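Local coordinates for endo-beta-1,4-mannanase (Alicyclobacillus acidocaldarius, PDB 4CD8), which hydrolyses internal beta-1,4-mannosidic linkages of mannans, as a glycoside hydrolase of family GH113, at residues 120-132 against 154-168. Residues are numbered along the deposited sequence; the frame is centred on the assembly and turned at random. Where two conformers were deposited one is given.
Sequences WEAWFGSYSDMMA and TAEPHEAMWRETIAR
Phe-124 and Met-161 lie at the heart of a near-parallel helix pair, 120-132 against 159-168, two neighbouring outer helices of the TIM barrel joined through strand 145-150; the axes approach to 9.4 Å and cross at -24°. The Phe-124 ring is sandwiched: Met-161 CB sits over the centre of one face, 3.5 Å from the centroid, as a CH-pi contact, and Trp-123 CZ3 over the opposite face. Extended beyond CG, the Met-161 chain carries SD past Phe-124 CD2 and CE to the backbone of Glu-121. The rim of Phe-124 also points into the face of Trp-162, an edge-to-face pair with planes at 87°, CZ lying 3.6 Å from Trp-162 NE1. At the N-terminal end the His-158 ring stacks face-to-face on the five-membered ring of Trp-120, centroids 3.8 Å apart; its ND1 is bonded to Glu-112, which helps fix the ring's rotation. Thr-165 is a knob among Phe-124, Tyr-127, Ser-128 and Met-131, its buried hydroxyl satisfied by Met-161 O. Farther along, Arg-168, with CG anti to the backbone N (chi1 -180°) and the chain extended to NE, reaches across Ala-132 CB. Its NH1 and NH2 grip Asp-129 OD1 end-on, at 2.8 Å from NH1, while NH1 also donates to Ser-128 OG at 3.1 Å. A methionine in place of Arg-168 would probably leave the Asp-129 carboxylate without its countercharge and Ser-128 OG without this donor. The chemistry is thus divided: aromatic and sulfur contacts fill the buried interface, and a salt bridge ties the helices together at its more exposed margin.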
ATOM      1  N   TRP A 120      17.304 -12.808 -11.485  1.00 16.97           N
ATOM      2  CA  TRP A 120      16.105 -12.839 -10.684  1.00 17.83           C
ATOM      3  C   TRP A 120      16.344 -13.585  -9.379  1.00 15.00           C
ATOM      4  O   TRP A 120      15.898 -13.136  -8.323  1.00 15.60           O
ATOM      5  CB  TRP A 120      14.972 -13.457 -11.484  1.00 16.45           C
ATOM      6  CG  TRP A 120      14.356 -12.480 -12.409  1.00 15.89           C
ATOM      7  CD1 TRP A 120      14.480 -12.435 -13.761  1.00 16.22           C
ATOM      8  CD2 TRP A 120      13.488 -11.430 -12.040  1.00 16.97           C
ATOM      9  NE1 TRP A 120      13.760 -11.376 -14.261  1.00 18.21           N
ATOM     10  CE2 TRP A 120      13.126 -10.752 -13.222  1.00 17.03           C
ATOM     11  CE3 TRP A 120      13.011 -10.963 -10.809  1.00 16.82           C
ATOM     12  CZ2 TRP A 120      12.258  -9.647 -13.208  1.00 18.92           C
ATOM     13  CZ3 TRP A 120      12.181  -9.868 -10.785  1.00 16.51           C
ATOM     14  CH2 TRP A 120      11.792  -9.234 -11.977  1.00 17.68           C
ATOM     15  N   GLU A 121      17.118 -14.669  -9.442  1.00 16.18           N
ATOM     16  CA  GLU A 121      17.440 -15.411  -8.222  1.00 17.18           C
ATOM     17  C   GLU A 121      18.120 -14.529  -7.196  1.00 15.62           C
ATOM     18  O   GLU A 121      17.777 -14.485  -6.024  1.00 17.59           O
ATOM     19  CB  GLU A 121      18.351 -16.596  -8.537  1.00 16.95           C
ATOM     20  CG  GLU A 121      18.632 -17.466  -7.314  1.00 19.48           C
ATOM     21  CD  GLU A 121      19.435 -18.708  -7.596  1.00 24.46           C
ATOM     22  OE1 GLU A 121      19.820 -19.000  -8.754  1.00 24.27           O
ATOM     23  OE2 GLU A 121      19.647 -19.434  -6.612  1.00 31.59           O
ATOM     24  N   ALA A 122      19.111 -13.773  -7.674  1.00 17.55           N
ATOM     25  CA  ALA A 122      19.823 -12.912  -6.763  1.00 16.49           C
ATOM     26  C   ALA A 122      18.931 -11.802  -6.191  1.00 16.87           C
ATOM     27  O   ALA A 122      19.019 -11.471  -5.008  1.00 17.15           O
ATOM     28  CB  ALA A 122      21.023 -12.319  -7.436  1.00 17.03           C
ATOM     29  N   TRP A 123      18.094 -11.205  -7.043  1.00 15.08           N
ATOM     30  CA  TRP A 123      17.202 -10.156  -6.570  1.00 16.82           C
ATOM     31  C   TRP A 123      16.223 -10.717  -5.543  1.00 16.38           C
ATOM     32  O   TRP A 123      16.019 -10.113  -4.499  1.00 16.34           O
ATOM     33  CB  TRP A 123      16.447  -9.489  -7.711  1.00 12.70           C
ATOM     34  CG  TRP A 123      15.519  -8.431  -7.208  1.00 15.78           C
ATOM     35  CD1 TRP A 123      15.849  -7.139  -6.844  1.00 15.95           C
ATOM     36  CD2 TRP A 123      14.141  -8.608  -6.843  1.00 15.96           C
ATOM     37  NE1 TRP A 123      14.740  -6.498  -6.335  1.00 15.64           N
ATOM     38  CE2 TRP A 123      13.680  -7.378  -6.342  1.00 13.90           C
ATOM     39  CE3 TRP A 123      13.241  -9.692  -6.928  1.00 15.43           C
ATOM     40  CZ2 TRP A 123      12.385  -7.197  -5.895  1.00 15.42           C
ATOM     41  CZ3 TRP A 123      11.917  -9.497  -6.509  1.00 16.20           C
ATOM     42  CH2 TRP A 123      11.511  -8.261  -6.002  1.00 13.54           C
ATOM     43  N   PHE A 124      15.659 -11.896  -5.839  1.00 16.33           N
ATOM     44  CA  PHE A 124      14.755 -12.483  -4.881  1.00 18.81           C
ATOM     45  C   PHE A 124      15.452 -12.834  -3.562  1.00 16.37           C
ATOM     46  O   PHE A 124      14.818 -12.794  -2.500  1.00 14.58           O
ATOM     47  CB  PHE A 124      14.058 -13.701  -5.464  1.00 17.59           C
ATOM     48  CG  PHE A 124      12.737 -13.404  -6.096  1.00 15.08           C
ATOM     49  CD1 PHE A 124      11.585 -13.299  -5.326  1.00 17.73           C
ATOM     50  CD2 PHE A 124      12.627 -13.233  -7.453  1.00 14.11           C
ATOM     51  CE1 PHE A 124      10.377 -13.014  -5.907  1.00 17.69           C
ATOM     52  CE2 PHE A 124      11.405 -12.953  -8.037  1.00 20.06           C
ATOM     53  CZ  PHE A 124      10.281 -12.859  -7.263  1.00 17.60           C
ATOM     54  N   GLY A 125      16.746 -13.170  -3.618  1.00 16.39           N
ATOM     55  CA  GLY A 125      17.498 -13.378  -2.385  1.00 17.79           C
ATOM     56  C   GLY A 125      17.549 -12.111  -1.552  1.00 16.50           C
ATOM     57  O   GLY A 125      17.299 -12.110  -0.370  1.00 17.78           O
ATOM     58  N   SER A 126      17.890 -10.999  -2.205  1.00 17.26           N
ATOM     59  CA  SER A 126      17.947  -9.726  -1.499  1.00 17.80           C
ATOM     60  C   SER A 126      16.571  -9.327  -0.973  1.00 14.00           C
ATOM     61  O   SER A 126      16.446  -8.859   0.148  1.00 16.22           O
ATOM     62  CB  SER A 126      18.393  -8.624  -2.439  1.00 18.35           C
ATOM     63  OG  SER A 126      19.690  -8.855  -2.934  1.00 20.21           O
ATOM     64  N   TYR A 127      15.563  -9.510  -1.818  1.00 17.01           N
ATOM     65  CA  TYR A 127      14.182  -9.137  -1.477  1.00 15.30           C
ATOM     66  C   TYR A 127      13.594 -10.017  -0.353  1.00 15.36           C
ATOM     67  O   TYR A 127      12.983  -9.522   0.569  1.00 16.08           O
ATOM     68  CB  TYR A 127      13.326  -9.248  -2.698  1.00 15.35           C
ATOM     69  CG  TYR A 127      11.958  -8.686  -2.508  1.00 14.69           C
ATOM     70  CD1 TYR A 127      11.731  -7.316  -2.521  1.00 17.01           C
ATOM     71  CD2 TYR A 127      10.868  -9.497  -2.355  1.00 14.42           C
ATOM     72  CE1 TYR A 127      10.478  -6.790  -2.350  1.00 14.03           C
ATOM     73  CE2 TYR A 127       9.599  -8.984  -2.194  1.00 16.36           C
ATOM     74  CZ  TYR A 127       9.383  -7.636  -2.187  1.00 16.65           C
ATOM     75  OH  TYR A 127       8.113  -7.136  -2.041  1.00 18.81           O
ATOM     76  N   SER A 128      13.879 -11.312  -0.427  1.00 15.15           N
ATOM     77  CA  SER A 128      13.386 -12.255   0.589  1.00 15.30           C
ATOM     78  C   SER A 128      14.067 -11.957   1.939  1.00 14.21           C
ATOM     79  O   SER A 128      13.444 -11.945   2.991  1.00 16.30           O
ATOM     80  CB  SER A 128      13.628 -13.677   0.130  1.00 19.90           C
ATOM     81  OG  SER A 128      13.238 -14.538   1.147  1.00 26.45           O
ATOM     82  N   ASP A 129      15.344 -11.546   1.867  1.00 14.39           N
ATOM     83  CA  ASP A 129      16.065 -11.148   3.054  1.00 15.66           C
ATOM     84  C   ASP A 129      15.356  -9.914   3.693  1.00 15.16           C
ATOM     85  O   ASP A 129      15.144  -9.825   4.891  1.00 16.01           O
ATOM     86  CB  ASP A 129      17.513 -10.858   2.636  1.00 19.23           C
ATOM     87  CG  ASP A 129      18.423 -12.062   2.714  1.00 21.38           C
ATOM     88  OD1 ASP A 129      17.967 -13.175   3.030  1.00 24.72           O
ATOM     89  OD2 ASP A 129      19.625 -11.889   2.428  1.00 24.57           O
ATOM     90  N   MET A 130      15.036  -8.937   2.866  1.00 15.31           N
ATOM     91  CA  MET A 130      14.347  -7.780   3.336  1.00 14.80           C
ATOM     92  C   MET A 130      12.953  -8.091   3.911  1.00 15.07           C
ATOM     93  O   MET A 130      12.632  -7.614   4.994  1.00 16.18           O
ATOM     94  CB  MET A 130      14.211  -6.807   2.181  1.00 17.13           C
ATOM     95  CG  MET A 130      13.610  -5.480   2.565  1.00 17.04           C
ATOM     96  SD  MET A 130      13.440  -4.264   1.291  1.00 20.22           S
ATOM     97  CE  MET A 130      11.979  -4.718   0.426  1.00 20.09           C
ATOM     98  N   MET A 131      12.145  -8.865   3.178  1.00 14.84           N
ATOM     99  CA  MET A 131      10.796  -9.186   3.645  1.00 17.99           C
ATOM    100  C   MET A 131      10.824 -10.012   4.927  1.00 16.74           C
ATOM    101  O   MET A 131      10.014  -9.785   5.826  1.00 16.69           O
ATOM    102  CB  MET A 131       9.998  -9.950   2.592  1.00 16.55           C
ATOM    103  CG  MET A 131       9.654  -9.183   1.337  1.00 21.96           C
ATOM    104  SD  MET A 131       8.655  -7.736   1.689  1.00 31.36           S
ATOM    105  CE  MET A 131       9.927  -6.672   1.581  1.00 16.08           C
ATOM    106  N   ALA A 132      11.746 -10.971   4.999  1.00 16.30           N
ATOM    107  CA  ALA A 132      11.883 -11.792   6.217  1.00 18.26           C
ATOM    108  C   ALA A 132      12.215 -10.923   7.425  1.00 16.33           C
ATOM    109  O   ALA A 132      11.674 -11.083   8.513  1.00 17.91           O
ATOM    110  CB  ALA A 132      12.960 -12.809   5.989  1.00 15.34           C
ATOM    111  N   THR A 154       6.695  -7.139 -13.219  1.00 16.37           N
ATOM    112  CA  THR A 154       7.688  -7.980 -13.858  1.00 14.86           C
ATOM    113  C   THR A 154       8.127  -9.167 -13.011  1.00 13.64           C
ATOM    114  O   THR A 154       8.628 -10.146 -13.575  1.00 15.79           O
ATOM    115  CB  THR A 154       8.946  -7.215 -14.282  1.00 16.27           C
ATOM    116  OG1 THR A 154       9.389  -6.379 -13.202  1.00 15.11           O
ATOM    117  CG2 THR A 154       8.651  -6.394 -15.554  1.00 16.62           C
ATOM    118  N   ALA A 155       8.022  -9.028 -11.687  1.00 14.25           N
ATOM    119  CA  ALA A 155       8.448 -10.107 -10.791  1.00 14.88           C
ATOM    120  C   ALA A 155       7.390 -11.219 -10.688  1.00 15.02           C
ATOM    121  O   ALA A 155       7.721 -12.372 -10.416  1.00 16.65           O
ATOM    122  CB  ALA A 155       8.769  -9.553  -9.424  1.00 14.81           C
ATOM    123  N   GLU A 156       6.141 -10.845 -10.907  1.00 14.09           N
ATOM    124  CA  GLU A 156       5.005 -11.754 -10.715  1.00 13.98           C
ATOM    125  C   GLU A 156       5.101 -13.101 -11.436  1.00 14.51           C
ATOM    126  O   GLU A 156       4.787 -14.136 -10.821  1.00 15.10           O
ATOM    127  CB  GLU A 156       3.697 -11.032 -10.983  1.00 13.75           C
ATOM    128  CG  GLU A 156       3.275 -10.105  -9.857  1.00 14.76           C
ATOM    129  CD  GLU A 156       2.232  -9.047 -10.259  1.00 13.91           C
ATOM    130  OE1 GLU A 156       1.687  -9.131 -11.392  1.00 15.59           O
ATOM    131  OE2 GLU A 156       1.944  -8.151  -9.405  1.00 15.42           O
ATOM    132  N   PRO A 157       5.583 -13.144 -12.687  1.00 15.66           N
ATOM    133  CA  PRO A 157       5.694 -14.456 -13.365  1.00 17.74           C
ATOM    134  C   PRO A 157       6.685 -15.433 -12.739  1.00 17.22           C
ATOM    135  O   PRO A 157       6.647 -16.599 -13.084  1.00 19.74           O
ATOM    136  CB  PRO A 157       6.094 -14.106 -14.802  1.00 21.78           C
ATOM    137  CG  PRO A 157       5.756 -12.676 -14.961  1.00 21.71           C
ATOM    138  CD  PRO A 157       5.794 -12.027 -13.620  1.00 15.66           C
ATOM    139  N   HIS A 158       7.549 -14.956 -11.839  1.00 15.32           N
ATOM    140  CA  HIS A 158       8.520 -15.808 -11.128  1.00 15.95           C
ATOM    141  C   HIS A 158       7.822 -16.395  -9.919  1.00 19.19           C
ATOM    142  O   HIS A 158       8.094 -16.055  -8.790  1.00 16.92           O
ATOM    143  CB  HIS A 158       9.766 -14.981 -10.792  1.00 18.08           C
ATOM    144  CG  HIS A 158      10.362 -14.365 -12.008  1.00 18.13           C
ATOM    145  ND1 HIS A 158      11.276 -15.024 -12.797  1.00 19.19           N
ATOM    146  CD2 HIS A 158      10.124 -13.173 -12.616  1.00 20.72           C
ATOM    147  CE1 HIS A 158      11.586 -14.256 -13.836  1.00 20.79           C
ATOM    148  NE2 HIS A 158      10.893 -13.138 -13.750  1.00 19.79           N
ATOM    149  N   GLU A 159       6.918 -17.331 -10.216  1.00 18.17           N
ATOM    150  CA  GLU A 159       5.960 -17.821  -9.244  0.50 20.07           C
ATOM    151  C   GLU A 159       6.635 -18.615  -8.112  1.00 15.63           C
ATOM    152  O   GLU A 159       6.358 -18.398  -6.940  1.00 16.59           O
ATOM    153  CB  GLU A 159       4.918 -18.693  -9.960  0.50 20.47           C
ATOM    154  CG  GLU A 159       3.684 -19.007  -9.139  0.50 18.97           C
ATOM    155  CD  GLU A 159       2.854 -20.111  -9.754  0.50 19.62           C
ATOM    156  OE1 GLU A 159       2.922 -20.313 -10.987  0.50 21.77           O
ATOM    157  OE2 GLU A 159       2.161 -20.791  -8.981  0.50 15.78           O
ATOM    158  N   ALA A 160       7.505 -19.537  -8.483  1.00 17.04           N
ATOM    159  CA  ALA A 160       8.217 -20.343  -7.496  1.00 17.64           C
ATOM    160  C   ALA A 160       9.044 -19.451  -6.581  1.00 19.41           C
ATOM    161  O   ALA A 160       9.100 -19.655  -5.390  1.00 19.98           O
ATOM    162  CB  ALA A 160       9.076 -21.385  -8.192  1.00 21.75           C
ATOM    163  N   MET A 161       9.664 -18.405  -7.133  1.00 18.88           N
ATOM    164  CA  MET A 161      10.420 -17.526  -6.291  1.00 17.37           C
ATOM    165  C   MET A 161       9.529 -16.742  -5.331  1.00 15.30           C
ATOM    166  O   MET A 161       9.914 -16.524  -4.179  1.00 16.54           O
ATOM    167  CB  MET A 161      11.321 -16.581  -7.109  1.00 17.61           C
ATOM    168  CG  MET A 161      12.452 -17.332  -7.829  1.00 17.88           C
ATOM    169  SD  MET A 161      13.401 -16.234  -8.884  1.00 22.24           S
ATOM    170  CE  MET A 161      14.536 -17.448  -9.593  1.00 15.76           C
ATOM    171  N   TRP A 162       8.346 -16.316  -5.791  1.00 14.78           N
ATOM    172  CA  TRP A 162       7.402 -15.630  -4.893  1.00 16.29           C
ATOM    173  C   TRP A 162       6.917 -16.566  -3.780  1.00 15.70           C
ATOM    174  O   TRP A 162       6.785 -16.170  -2.622  1.00 15.43           O
ATOM    175  CB  TRP A 162       6.185 -15.087  -5.640  1.00 15.95           C
ATOM    176  CG  TRP A 162       6.415 -13.699  -6.121  1.00 14.53           C
ATOM    177  CD1 TRP A 162       6.621 -13.321  -7.396  1.00 13.42           C
ATOM    178  CD2 TRP A 162       6.469 -12.546  -5.318  1.00 13.34           C
ATOM    179  NE1 TRP A 162       6.798 -11.973  -7.456  1.00 12.91           N
ATOM    180  CE2 TRP A 162       6.736 -11.455  -6.196  1.00 14.31           C
ATOM    181  CE3 TRP A 162       6.353 -12.303  -3.966  1.00 14.78           C
ATOM    182  CZ2 TRP A 162       6.869 -10.140  -5.734  1.00 15.28           C
ATOM    183  CZ3 TRP A 162       6.505 -11.001  -3.504  1.00 16.88           C
ATOM    184  CH2 TRP A 162       6.785  -9.935  -4.397  1.00 15.88           C
ATOM    185  N   ARG A 163       6.677 -17.808  -4.149  1.00 16.83           N
ATOM    186  CA  ARG A 163       6.206 -18.795  -3.136  1.00 16.47           C
ATOM    187  C   ARG A 163       7.290 -19.078  -2.086  1.00 16.08           C
ATOM    188  O   ARG A 163       6.972 -19.156  -0.890  1.00 17.25           O
ATOM    189  CB  ARG A 163       5.752 -20.045  -3.824  1.00 18.36           C
ATOM    190  CG  ARG A 163       4.470 -19.847  -4.614  1.00 19.23           C
ATOM    191  CD  ARG A 163       4.033 -21.149  -5.269  1.00 18.94           C
ATOM    192  NE  ARG A 163       2.851 -20.981  -6.111  1.00 18.65           N
ATOM    193  CZ  ARG A 163       1.608 -20.916  -5.666  1.00 18.12           C
ATOM    194  NH1 ARG A 163       1.364 -21.015  -4.362  1.00 18.09           N
ATOM    195  NH2 ARG A 163       0.605 -20.759  -6.542  1.00 21.28           N
ATOM    196  N   GLU A 164       8.558 -19.151  -2.507  1.00 16.77           N
ATOM    197  CA  GLU A 164       9.682 -19.203  -1.539  1.00 18.75           C
ATOM    198  C   GLU A 164       9.684 -17.999  -0.602  1.00 19.28           C
ATOM    199  O   GLU A 164       9.856 -18.128   0.613  1.00 18.47           O
ATOM    200  CB  GLU A 164      11.053 -19.305  -2.219  1.00 20.21           C
ATOM    201  CG  GLU A 164      11.207 -20.566  -3.053  1.00 22.33           C
ATOM    202  CD  GLU A 164      12.505 -20.620  -3.823  1.00 24.53           C
ATOM    203  OE1 GLU A 164      13.149 -19.576  -4.106  1.00 27.01           O
ATOM    204  OE2 GLU A 164      12.900 -21.736  -4.130  1.00 27.21           O
ATOM    205  N   THR A 165       9.515 -16.804  -1.170  1.00 19.20           N
ATOM    206  CA  THR A 165       9.566 -15.600  -0.347  1.00 17.76           C
ATOM    207  C   THR A 165       8.425 -15.598   0.695  1.00 15.54           C
ATOM    208  O   THR A 165       8.608 -15.277   1.855  1.00 15.32           O
ATOM    209  CB  THR A 165       9.437 -14.396  -1.278  1.00 16.91           C
ATOM    210  OG1 THR A 165      10.576 -14.408  -2.162  1.00 19.65           O
ATOM    211  CG2 THR A 165       9.299 -13.079  -0.501  1.00 17.10           C
ATOM    212  N   ILE A 166       7.240 -15.963   0.228  1.00 16.64           N
ATOM    213  CA  ILE A 166       6.050 -15.998   1.088  1.00 13.95           C
ATOM    214  C   ILE A 166       6.191 -17.062   2.173  1.00 13.93           C
ATOM    215  O   ILE A 166       5.893 -16.782   3.329  1.00 14.23           O
ATOM    216  CB  ILE A 166       4.766 -16.171   0.260  1.00 14.21           C
ATOM    217  CG1 ILE A 166       4.526 -14.915  -0.627  1.00 15.28           C
ATOM    218  CG2 ILE A 166       3.573 -16.424   1.194  1.00 14.57           C
ATOM    219  CD1 ILE A 166       3.533 -15.132  -1.750  1.00 15.08           C
ATOM    220  N   ALA A 167       6.719 -18.223   1.797  1.00 17.02           N
ATOM    221  CA  ALA A 167       6.907 -19.274   2.777  1.00 18.96           C
ATOM    222  C   ALA A 167       7.851 -18.803   3.872  1.00 17.04           C
ATOM    223  O   ALA A 167       7.658 -19.054   5.036  1.00 18.48           O
ATOM    224  CB  ALA A 167       7.443 -20.516   2.098  1.00 17.37           C
ATOM    225  N   ARG A 168       8.891 -18.083   3.494  1.00 14.37           N
ATOM    226  CA  ARG A 168       9.829 -17.601   4.504  1.00 16.78           C
ATOM    227  C   ARG A 168       9.166 -16.561   5.403  1.00 16.44           C
ATOM    228  O   ARG A 168       9.351 -16.572   6.614  1.00 17.92           O
ATOM    229  CB  ARG A 168      11.075 -17.035   3.842  1.00 16.01           C
ATOM    230  CG  ARG A 168      12.099 -16.516   4.824  1.00 15.55           C
ATOM    231  CD  ARG A 168      13.327 -16.130   4.028  1.00 18.75           C
ATOM    232  NE  ARG A 168      14.362 -15.589   4.864  1.00 18.22           N
ATOM    233  CZ  ARG A 168      15.469 -14.957   4.414  1.00 21.76           C
ATOM    234  NH1 ARG A 168      15.653 -14.781   3.144  1.00 20.99           N
ATOM    235  NH2 ARG A 168      16.386 -14.478   5.316  1.00 17.87           N
TER